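Putative L-alanine-DL-glutamate epimerase (Burkholderia xenovorans, PDB 3GO2) binds magnesium and is probably a racemase or epimerase of the mandelate racemase/muconate lactonizing enzyme type. Local coordinates at residues A306-H311 against V336-I341; I328-A333 against G365-P370; L25-G30 against A60-H65. All blocks are in the same frame, centred on the assembly; numbering follows the deposited sequence.

How the contacts relate
Contact 3 (25-30 with 60-65) closes first along the chain, within the N-terminal capping domain; contacts 1 and 2 follow in the enolase-type barrel domain. Their segments alternate in the order 306-311, 328-333, 336-341 and 365-370, so the two cross in sequence. Helix 323-335 ties them together: it carries 328-333 and leads straight into 336-341. Their centres lie about 16 Å apart, and they touch where Leu339 CD2 meets Ala333 O at 3.6 Å. Contact 3 stands off, its centre about 30 Å from that of contact 1 and about 25 Å from that of contact 2. Contacts 1 and 3 both reach a third subunit, so both domains take part in the assembly.

Contact 1. Residues A306-H311 against V336-I341; sequences AFADAH and VPNLRI
Asp309 CB and OD1 both lie over one face of the side-chain amide of Asn338, about 3.5 Å above its plane, with the carboxylate plane turned 49° from that of the amide. Within 306-311 a second pair of flat groups packs: His311 CD2 lies over one face of the Phe307 ring, 3.8 Å above its plane and offset toward the rim, while Phe307 O sits in plane at the edge of the imidazole. Across the contact Asp309 does most of the touching. Its CG is anti to the backbone N (chi1 -171°), which carries the carboxylate over Asn338 so that Asp309 OD1 comes to 3.5 Å from Asn338 CB. Asp309 CB is 3.6 Å from Asn338 ND2, and Ala308 CB is 3.8 Å from the same nitrogen. Asn338 ND2 also lies 3.3 Å from Asp309 N, but both are donors and no bond forms between them.

The amide nitrogen is instead held by two carbonyls, Ala305 O of helix 298-310 and Ile313 O just beyond it. Asn338 thus reaches the end of the helix from the loop that follows helix 323-335. Its backbone forms the centre of an inverse gamma turn, closed by a weak bond from Leu339 N to Pro337 O of 2.9 Å. Lys225 of the second subunit packs against both Asp309 and Asn338, placing the contact at a subunit boundary as well as between helix 298-310 and the loop that follows the next helix, 323-335.

No hydrogen bond joins the two segments directly. The chemistry therefore implies that Asp309 contributes van der Waals contact, whereas Asn338 ties the loop to main-chain carbonyls around the helix terminus, the two of them satisfying its ND2.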
loop_
_atom_site.group_PDB
_atom_site.type_symbol
_atom_site.label_atom_id
_atom_site.label_comp_id
_atom_site.label_asym_id
_atom_site.label_seq_id
_atom_site.Cartn_x
_atom_site.Cartn_y
_atom_site.Cartn_z
ATOM N N ALA A 306 -24.953 7.463 -4.755
ATOM C CA ALA A 306 -24.871 6.013 -4.609
ATOM C C ALA A 306 -23.469 5.542 -4.273
ATOM O O ALA A 306 -23.295 4.599 -3.480
ATOM C CB ALA A 306 -25.369 5.299 -5.889
ATOM N N PHE A 307 -22.478 6.176 -4.898
ATOM C CA PHE A 307 -21.074 5.864 -4.673
ATOM C C PHE A 307 -20.700 6.196 -3.221
ATOM O O PHE A 307 -20.084 5.363 -2.527
ATOM C CB PHE A 307 -20.217 6.641 -5.683
ATOM C CG PHE A 307 -18.745 6.493 -5.479
ATOM C CD1 PHE A 307 -18.134 5.249 -5.488
ATOM C CD2 PHE A 307 -17.947 7.611 -5.372
ATOM C CE1 PHE A 307 -16.767 5.151 -5.356
ATOM C CE2 PHE A 307 -16.596 7.516 -5.241
ATOM C CZ PHE A 307 -16.008 6.282 -5.200
ATOM N N ALA A 308 -21.120 7.373 -2.743
ATOM C CA ALA A 308 -20.898 7.763 -1.367
ATOM C C ALA A 308 -21.581 6.792 -0.410
ATOM O O ALA A 308 -21.006 6.423 0.617
ATOM C CB ALA A 308 -21.435 9.209 -1.128
ATOM N N ASP A 309 -22.789 6.364 -0.770
ATOM C CA ASP A 309 -23.549 5.454 0.078
ATOM C C ASP A 309 -22.780 4.162 0.347
ATOM O O ASP A 309 -22.808 3.641 1.471
ATOM C CB ASP A 309 -24.883 5.153 -0.596
ATOM C CG ASP A 309 -25.810 4.402 0.292
ATOM O OD1 ASP A 309 -25.997 4.864 1.440
ATOM O OD2 ASP A 309 -26.332 3.359 -0.170
ATOM N N ALA A 310 -22.074 3.657 -0.656
ATOM C CA ALA A 310 -21.313 2.398 -0.502
ATOM C C ALA A 310 -20.124 2.549 0.414
ATOM O O ALA A 310 -19.683 1.554 1.016
ATOM C CB ALA A 310 -20.881 1.852 -1.903
ATOM N N HIS A 311 -19.636 3.796 0.561
ATOM C CA HIS A 311 -18.578 4.176 1.487
ATOM C C HIS A 311 -19.136 4.637 2.847
ATOM O O HIS A 311 -18.388 5.102 3.693
ATOM C CB HIS A 311 -17.744 5.324 0.895
ATOM C CG HIS A 311 -16.763 4.904 -0.167
ATOM N ND1 HIS A 311 -15.469 4.530 0.140
ATOM C CD2 HIS A 311 -16.865 4.846 -1.515
ATOM C CE1 HIS A 311 -14.823 4.246 -0.983
ATOM N NE2 HIS A 311 -15.643 4.436 -1.998
ATOM N N VAL A 336 -32.527 10.930 -2.148
ATOM C CA VAL A 336 -31.256 10.344 -1.685
ATOM C C VAL A 336 -31.362 9.817 -0.250
ATOM O O VAL A 336 -31.637 10.599 0.652
ATOM C CB VAL A 336 -30.129 11.370 -1.774
ATOM C CG1 VAL A 336 -28.895 10.849 -1.078
ATOM C CG2 VAL A 336 -29.844 11.680 -3.266
ATOM N N PRO A 337 -31.150 8.492 -0.013
ATOM C CA PRO A 337 -31.256 8.035 1.375
ATOM C C PRO A 337 -30.181 8.626 2.268
ATOM O O PRO A 337 -30.478 9.058 3.391
ATOM C CB PRO A 337 -31.050 6.513 1.283
ATOM C CG PRO A 337 -30.336 6.307 0.002
ATOM C CD PRO A 337 -30.864 7.374 -0.924
ATOM N N ASN A 338 -28.954 8.656 1.773
ATOM C CA ASN A 338 -27.791 9.045 2.568
ATOM C C ASN A 338 -27.587 10.572 2.564
ATOM O O ASN A 338 -26.568 11.073 2.118
ATOM C CB ASN A 338 -26.528 8.279 2.110
ATOM C CG ASN A 338 -26.243 8.414 0.599
ATOM O OD1 ASN A 338 -27.152 8.270 -0.221
ATOM N ND2 ASN A 338 -24.980 8.645 0.243
ATOM N N LEU A 339 -28.599 11.299 3.056
ATOM C CA LEU A 339 -28.622 12.758 3.038
ATOM C C LEU A 339 -28.221 13.324 4.397
ATOM O O LEU A 339 -28.914 13.102 5.406
ATOM C CB LEU A 339 -30.012 13.279 2.658
ATOM C CG LEU A 339 -30.208 14.795 2.666
ATOM C CD1 LEU A 339 -29.517 15.472 1.473
ATOM C CD2 LEU A 339 -31.713 15.136 2.682
ATOM N N ARG A 340 -27.126 14.076 4.433
ATOM C CA ARG A 340 -26.668 14.670 5.688
ATOM C C ARG A 340 -27.569 15.803 6.173
ATOM O O ARG A 340 -27.987 15.835 7.356
ATOM C CB ARG A 340 -25.226 15.234 5.561
ATOM C CG ARG A 340 -24.704 15.809 6.891
ATOM C CD ARG A 340 -24.571 14.705 7.906
ATOM N NE ARG A 340 -24.244 15.136 9.254
ATOM C CZ ARG A 340 -25.135 15.436 10.201
ATOM N NH1 ARG A 340 -26.440 15.450 9.942
ATOM N NH2 ARG A 340 -24.716 15.760 11.409
ATOM N N ILE A 341 -27.815 16.736 5.259
ATOM C CA ILE A 341 -28.497 18.020 5.501
ATOM C C ILE A 341 -28.514 18.751 4.157
ATOM O O ILE A 341 -27.789 18.348 3.248
ATOM C CB ILE A 341 -27.753 18.862 6.555
ATOM C CG1 ILE A 341 -28.604 20.021 7.051
ATOM C CG2 ILE A 341 -26.423 19.401 6.022
ATOM C CD1 ILE A 341 -28.089 20.587 8.389
#

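Contact 2. Residues I328-A333 against G365-P370; sequences INANFA and GELIIP
Helix 323-335 and the residue just after strand 366-368 come nearest at Ala330 and Ile369, whose CA atoms are 6.1 Å apart, a close approach consistent with the small side chain of Ala330. Ala330 CB points at the other segment and touches two alternate residues of 365-370, Leu367 in the strand (CD2 at 3.6 Å) and Ile369 just past it (CD1 at 3.7 Å). Ile368, between them, directs its side chain away from the helix.

The two aliphatic chains arrive differently. The CB of Leu367 already points toward the helix, and one of its two terminal methyls, CD2, makes the touch. Ile369 starts out across the line of approach; with CG1 anti to the carbonyl carbon (chi1 -57°) and a further turn at chi2 (-49°), its CD1 is swung in to reach the alanine methyl. The same CD1 lies 3.6 Å from Ala330 O, so it packs against the helix main chain as well.

A water bridges the flank of this apolar patch. It donates to Asn331 OD1 at 2.8 Å and to Pro370 O, also at 2.8 Å, and both of its protons are thereby engaged. Asn331 OD1 receives a second bond from Tyr108 N, and its ND2 donates to Met327 O one helical turn back, which fixes the amide's rotation. On the strand side, Leu367 and Ile369 bond through their backbones to Val119 and Asp117.

The contact thus packs a helix of the barrel domain against the small mixed sheet in which 366-368 runs antiparallel to 118-123. Its chemistry implies that methyl packing is the direct contact across, while the water supplies a polar link between the helix and the chain just after the strand, with no direct hydrogen bond across.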
loop_
_atom_site.group_PDB
_atom_site.type_symbol
_atom_site.label_atom_id
_atom_site.label_comp_id
_atom_site.label_asym_id
_atom_site.label_seq_id
_atom_site.Cartn_x
_atom_site.Cartn_y
_atom_site.Cartn_z
ATOM N N ILE A 328 -34.323 22.550 -7.442
ATOM C CA ILE A 328 -33.567 21.454 -8.063
ATOM C C ILE A 328 -33.002 20.543 -6.973
ATOM O O ILE A 328 -33.188 19.311 -6.979
ATOM C CB ILE A 328 -32.448 22.023 -8.972
ATOM C CG1 ILE A 328 -33.078 22.656 -10.201
ATOM C CG2 ILE A 328 -31.462 20.936 -9.460
ATOM C CD1 ILE A 328 -32.097 23.482 -11.041
ATOM N N ASN A 329 -32.328 21.181 -6.026
ATOM C CA ASN A 329 -31.708 20.483 -4.907
ATOM C C ASN A 329 -32.726 19.810 -3.996
ATOM O O ASN A 329 -32.459 18.733 -3.446
ATOM C CB ASN A 329 -30.810 21.445 -4.146
ATOM C CG ASN A 329 -29.488 21.669 -4.839
ATOM O OD1 ASN A 329 -28.789 20.705 -5.176
ATOM N ND2 ASN A 329 -29.144 22.927 -5.090
ATOM N N ALA A 330 -33.906 20.419 -3.828
ATOM C CA ALA A 330 -34.966 19.785 -3.033
ATOM C C ALA A 330 -35.372 18.436 -3.607
ATOM O O ALA A 330 -35.651 17.488 -2.863
ATOM C CB ALA A 330 -36.183 20.683 -2.932
ATOM N N ASN A 331 -35.423 18.332 -4.933
ATOM C CA ASN A 331 -35.799 17.083 -5.546
ATOM C C ASN A 331 -34.727 15.992 -5.393
ATOM O O ASN A 331 -35.042 14.833 -5.155
ATOM C CB ASN A 331 -36.191 17.286 -7.016
ATOM C CG ASN A 331 -37.581 17.876 -7.159
ATOM O OD1 ASN A 331 -38.560 17.135 -7.266
ATOM N ND2 ASN A 331 -37.690 19.207 -7.145
ATOM N N PHE A 332 -33.459 16.382 -5.543
ATOM C CA PHE A 332 -32.333 15.505 -5.237
ATOM C C PHE A 332 -32.396 15.040 -3.785
ATOM O O PHE A 332 -32.281 13.838 -3.490
ATOM C CB PHE A 332 -31.048 16.279 -5.486
ATOM C CG PHE A 332 -29.801 15.592 -5.017
ATOM C CD1 PHE A 332 -29.198 14.594 -5.773
ATOM C CD2 PHE A 332 -29.195 15.981 -3.839
ATOM C CE1 PHE A 332 -27.996 13.984 -5.319
ATOM C CE2 PHE A 332 -28.020 15.378 -3.402
ATOM C CZ PHE A 332 -27.420 14.400 -4.153
ATOM N N ALA A 333 -32.570 15.995 -2.882
ATOM C CA ALA A 333 -32.621 15.706 -1.446
ATOM C C ALA A 333 -33.785 14.781 -1.063
ATOM O O ALA A 333 -33.678 13.980 -0.131
ATOM C CB ALA A 333 -32.729 17.013 -0.657
ATOM N N GLY A 365 -37.602 24.735 10.528
ATOM C CA GLY A 365 -36.249 24.466 10.117
ATOM C C GLY A 365 -36.097 23.472 8.993
ATOM O O GLY A 365 -34.982 22.989 8.764
ATOM N N GLU A 366 -37.191 23.143 8.304
ATOM C CA GLU A 366 -37.123 22.145 7.225
ATOM C C GLU A 366 -37.724 22.718 5.962
ATOM O O GLU A 366 -38.624 23.542 6.021
ATOM C CB GLU A 366 -37.887 20.881 7.573
ATOM C CG GLU A 366 -37.400 20.181 8.841
ATOM C CD GLU A 366 -38.070 18.847 9.036
ATOM O OE1 GLU A 366 -39.306 18.790 8.967
ATOM O OE2 GLU A 366 -37.357 17.852 9.248
ATOM N N LEU A 367 -37.193 22.294 4.817
ATOM C CA LEU A 367 -37.758 22.662 3.534
ATOM C C LEU A 367 -38.849 21.677 3.157
ATOM O O LEU A 367 -38.654 20.458 3.234
ATOM C CB LEU A 367 -36.673 22.656 2.448
ATOM C CG LEU A 367 -37.058 22.861 0.976
ATOM C CD1 LEU A 367 -37.676 24.243 0.705
ATOM C CD2 LEU A 367 -35.804 22.652 0.081
ATOM N N ILE A 368 -40.002 22.194 2.730
ATOM C CA ILE A 368 -41.105 21.358 2.277
ATOM C C ILE A 368 -40.836 21.024 0.821
ATOM O O ILE A 368 -40.541 21.910 0.028
ATOM C CB ILE A 368 -42.445 22.124 2.370
ATOM C CG1 ILE A 368 -42.725 22.536 3.801
ATOM C CG2 ILE A 368 -43.582 21.315 1.737
ATOM C CD1 ILE A 368 -42.827 21.435 4.716
ATOM N N ILE A 369 -40.900 19.751 0.468
ATOM C CA ILE A 369 -40.656 19.324 -0.920
ATOM C C ILE A 369 -41.953 19.464 -1.696
ATOM O O ILE A 369 -42.958 18.859 -1.319
ATOM C CB ILE A 369 -40.192 17.860 -0.961
ATOM C CG1 ILE A 369 -38.946 17.688 -0.099
ATOM C CG2 ILE A 369 -39.943 17.385 -2.439
ATOM C CD1 ILE A 369 -37.875 18.686 -0.353
ATOM N N PRO A 370 -41.948 20.279 -2.753
ATOM C CA PRO A 370 -43.167 20.510 -3.533
ATOM C C PRO A 370 -43.552 19.279 -4.342
ATOM O O PRO A 370 -42.730 18.361 -4.495
ATOM C CB PRO A 370 -42.778 21.678 -4.452
ATOM C CG PRO A 370 -41.277 21.574 -4.587
ATOM C CD PRO A 370 -40.789 21.034 -3.270
HETATM O O HOH W 1 -40.609 18.657 -6.241
#

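Contact 3. Residues L25-G30 against A60-H65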
loop_
_atom_site.group_PDB
_atom_site.type_symbol
_atom_site.label_atom_id
_atom_site.label_comp_id
_atom_site.label_asym_id
_atom_site.label_seq_id
_atom_site.Cartn_x
_atom_site.Cartn_y
_atom_site.Cartn_z
ATOM N N LEU A 25 -35.351 25.132 -22.215
ATOM C CA LEU A 25 -35.388 24.099 -23.238
ATOM C C LEU A 25 -36.841 23.882 -23.622
ATOM O O LEU A 25 -37.685 23.664 -22.756
ATOM C CB LEU A 25 -34.781 22.806 -22.665
ATOM C CG LEU A 25 -34.711 21.572 -23.549
ATOM C CD1 LEU A 25 -33.545 20.684 -23.031
ATOM C CD2 LEU A 25 -36.045 20.803 -23.635
ATOM N N THR A 26 -37.145 23.930 -24.917
ATOM C CA THR A 26 -38.539 23.794 -25.367
ATOM C C THR A 26 -38.663 22.556 -26.232
ATOM O O THR A 26 -37.797 22.303 -27.075
ATOM C CB THR A 26 -38.977 25.058 -26.207
ATOM O OG1 THR A 26 -38.816 26.246 -25.428
ATOM C CG2 THR A 26 -40.454 24.952 -26.653
ATOM N N THR A 27 -39.750 21.794 -26.042
ATOM C CA THR A 27 -40.015 20.601 -26.845
ATOM C C THR A 27 -41.017 20.898 -27.977
ATOM O O THR A 27 -41.675 21.936 -27.981
ATOM C CB THR A 27 -40.559 19.463 -25.977
ATOM O OG1 THR A 27 -41.923 19.709 -25.634
ATOM C CG2 THR A 27 -39.768 19.348 -24.674
ATOM N N ASP A 28 -41.163 19.953 -28.898
ATOM C CA ASP A 28 -42.093 20.111 -30.018
ATOM C C ASP A 28 -43.544 20.272 -29.556
ATOM O O ASP A 28 -44.348 20.916 -30.251
ATOM C CB ASP A 28 -41.980 18.918 -30.977
ATOM C CG ASP A 28 -42.940 19.017 -32.141
ATOM O OD1 ASP A 28 -42.697 19.841 -33.044
ATOM O OD2 ASP A 28 -43.953 18.284 -32.130
ATOM N N GLU A 29 -43.865 19.731 -28.378
ATOM C CA GLU A 29 -45.219 19.826 -27.799
ATOM C C GLU A 29 -45.439 21.111 -27.017
ATOM O O GLU A 29 -46.534 21.319 -26.488
ATOM C CB GLU A 29 -45.453 18.663 -26.834
ATOM C CG GLU A 29 -45.253 17.289 -27.431
ATOM C CD GLU A 29 -46.486 16.717 -28.096
ATOM O OE1 GLU A 29 -47.593 17.282 -27.919
ATOM O OE2 GLU A 29 -46.340 15.696 -28.822
ATOM N N GLY A 30 -44.403 21.942 -26.893
ATOM C CA GLY A 30 -44.494 23.178 -26.141
ATOM C C GLY A 30 -44.190 23.096 -24.658
ATOM O O GLY A 30 -44.381 24.062 -23.945
ATOM N N ALA A 60 -33.014 16.056 -31.087
ATOM C CA ALA A 60 -32.934 14.815 -30.314
ATOM C C ALA A 60 -34.171 14.669 -29.428
ATOM O O ALA A 60 -34.910 15.621 -29.218
ATOM C CB ALA A 60 -31.653 14.791 -29.469
ATOM N N SER A 61 -34.383 13.472 -28.884
ATOM C CA SER A 61 -35.497 13.229 -27.968
ATOM C C SER A 61 -35.259 13.892 -26.619
ATOM O O SER A 61 -34.207 13.704 -26.015
ATOM C CB SER A 61 -35.679 11.733 -27.708
ATOM O OG SER A 61 -36.755 11.523 -26.792
ATOM N N VAL A 62 -36.251 14.628 -26.129
ATOM C CA VAL A 62 -36.195 15.203 -24.766
ATOM C C VAL A 62 -36.110 14.131 -23.689
ATOM O O VAL A 62 -35.606 14.392 -22.569
ATOM C CB VAL A 62 -37.403 16.098 -24.468
ATOM C CG1 VAL A 62 -38.675 15.274 -24.293
ATOM C CG2 VAL A 62 -37.160 16.996 -23.242
ATOM N N MET A 63 -36.573 12.928 -24.017
ATOM C CA MET A 63 -36.605 11.842 -23.037
ATOM C C MET A 63 -35.229 11.214 -22.809
ATOM O O MET A 63 -34.962 10.632 -21.755
ATOM C CB MET A 63 -37.585 10.763 -23.492
ATOM C CG MET A 63 -38.985 11.263 -23.822
ATOM S SD MET A 63 -39.902 12.066 -22.443
ATOM C CE MET A 63 -40.612 10.646 -21.745
ATOM N N GLU A 64 -34.330 11.374 -23.772
ATOM C CA GLU A 64 -33.073 10.630 -23.783
ATOM C C GLU A 64 -31.938 11.457 -23.160
ATOM O O GLU A 64 -30.955 11.832 -23.815
ATOM C CB GLU A 64 -32.749 10.184 -25.220
ATOM C CG GLU A 64 -33.749 9.141 -25.722
ATOM C CD GLU A 64 -33.598 8.695 -27.156
ATOM O OE1 GLU A 64 -32.614 9.047 -27.812
ATOM O OE2 GLU A 64 -34.520 7.983 -27.616
ATOM N N HIS A 65 -32.065 11.741 -21.877
ATOM C CA HIS A 65 -31.082 12.618 -21.245
ATOM C C HIS A 65 -29.732 11.947 -21.059
ATOM O O HIS A 65 -28.693 12.602 -21.245
ATOM C CB HIS A 65 -31.607 13.294 -19.963
ATOM C CG HIS A 65 -32.078 12.355 -18.881
ATOM N ND1 HIS A 65 -31.228 11.820 -17.942
ATOM C CD2 HIS A 65 -33.316 11.887 -18.583
ATOM C CE1 HIS A 65 -31.925 11.075 -17.099
ATOM N NE2 HIS A 65 -33.200 11.102 -17.455
#
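CG2 of Val62 makes the closest touches on its side, a single methyl meeting two residues: it is 3.8 Å from Thr27 CG2 and 4.0 Å from Leu25 CD2, and no hydrogen bond crosses. The setting is the N-terminal capping domain of the enolase superfamily, where a three-stranded antiparallel sheet (5-14, 19-27, 32-37) is followed by helices. Segment 25-30 is the end of the central strand and the turn after it; 60-65 lies between helix 46-57 and helix 65-76, its last residue opening the latter.

Leu25 and Thr27, two apart on the strand, both send their CB toward the linker, whereas Thr26 between them points away. Val62 faces back, its CG2 anti to the backbone N and its CG1 in the crowded position between N and carbonyl carbon (chi1 72°). Val62 also rests on Val5 of strand 5-14 and Ala98 of helix 82-103, so it fills the angle between sheet and helix. All three touching residues are buried.

Each partner is shaped by a type I turn. Ser61 to Glu64 makes one, reinforced by an ST turn in which Met63 N donates to Ser61 OG at 3.1 Å (147° at the hydrogen); Glu64 then takes the N-cap position before helix 65-76. Thr27 to Gly30 makes the other, closed by Gly30 N to Thr27 O at 2.9 Å. Thr27 divides its side chain between the two tasks: OG1 accepts from Ile31 N and, weakly, from Glu29 N, while CG2 turns to the linker and lies 4.0 Å from Val62 CB.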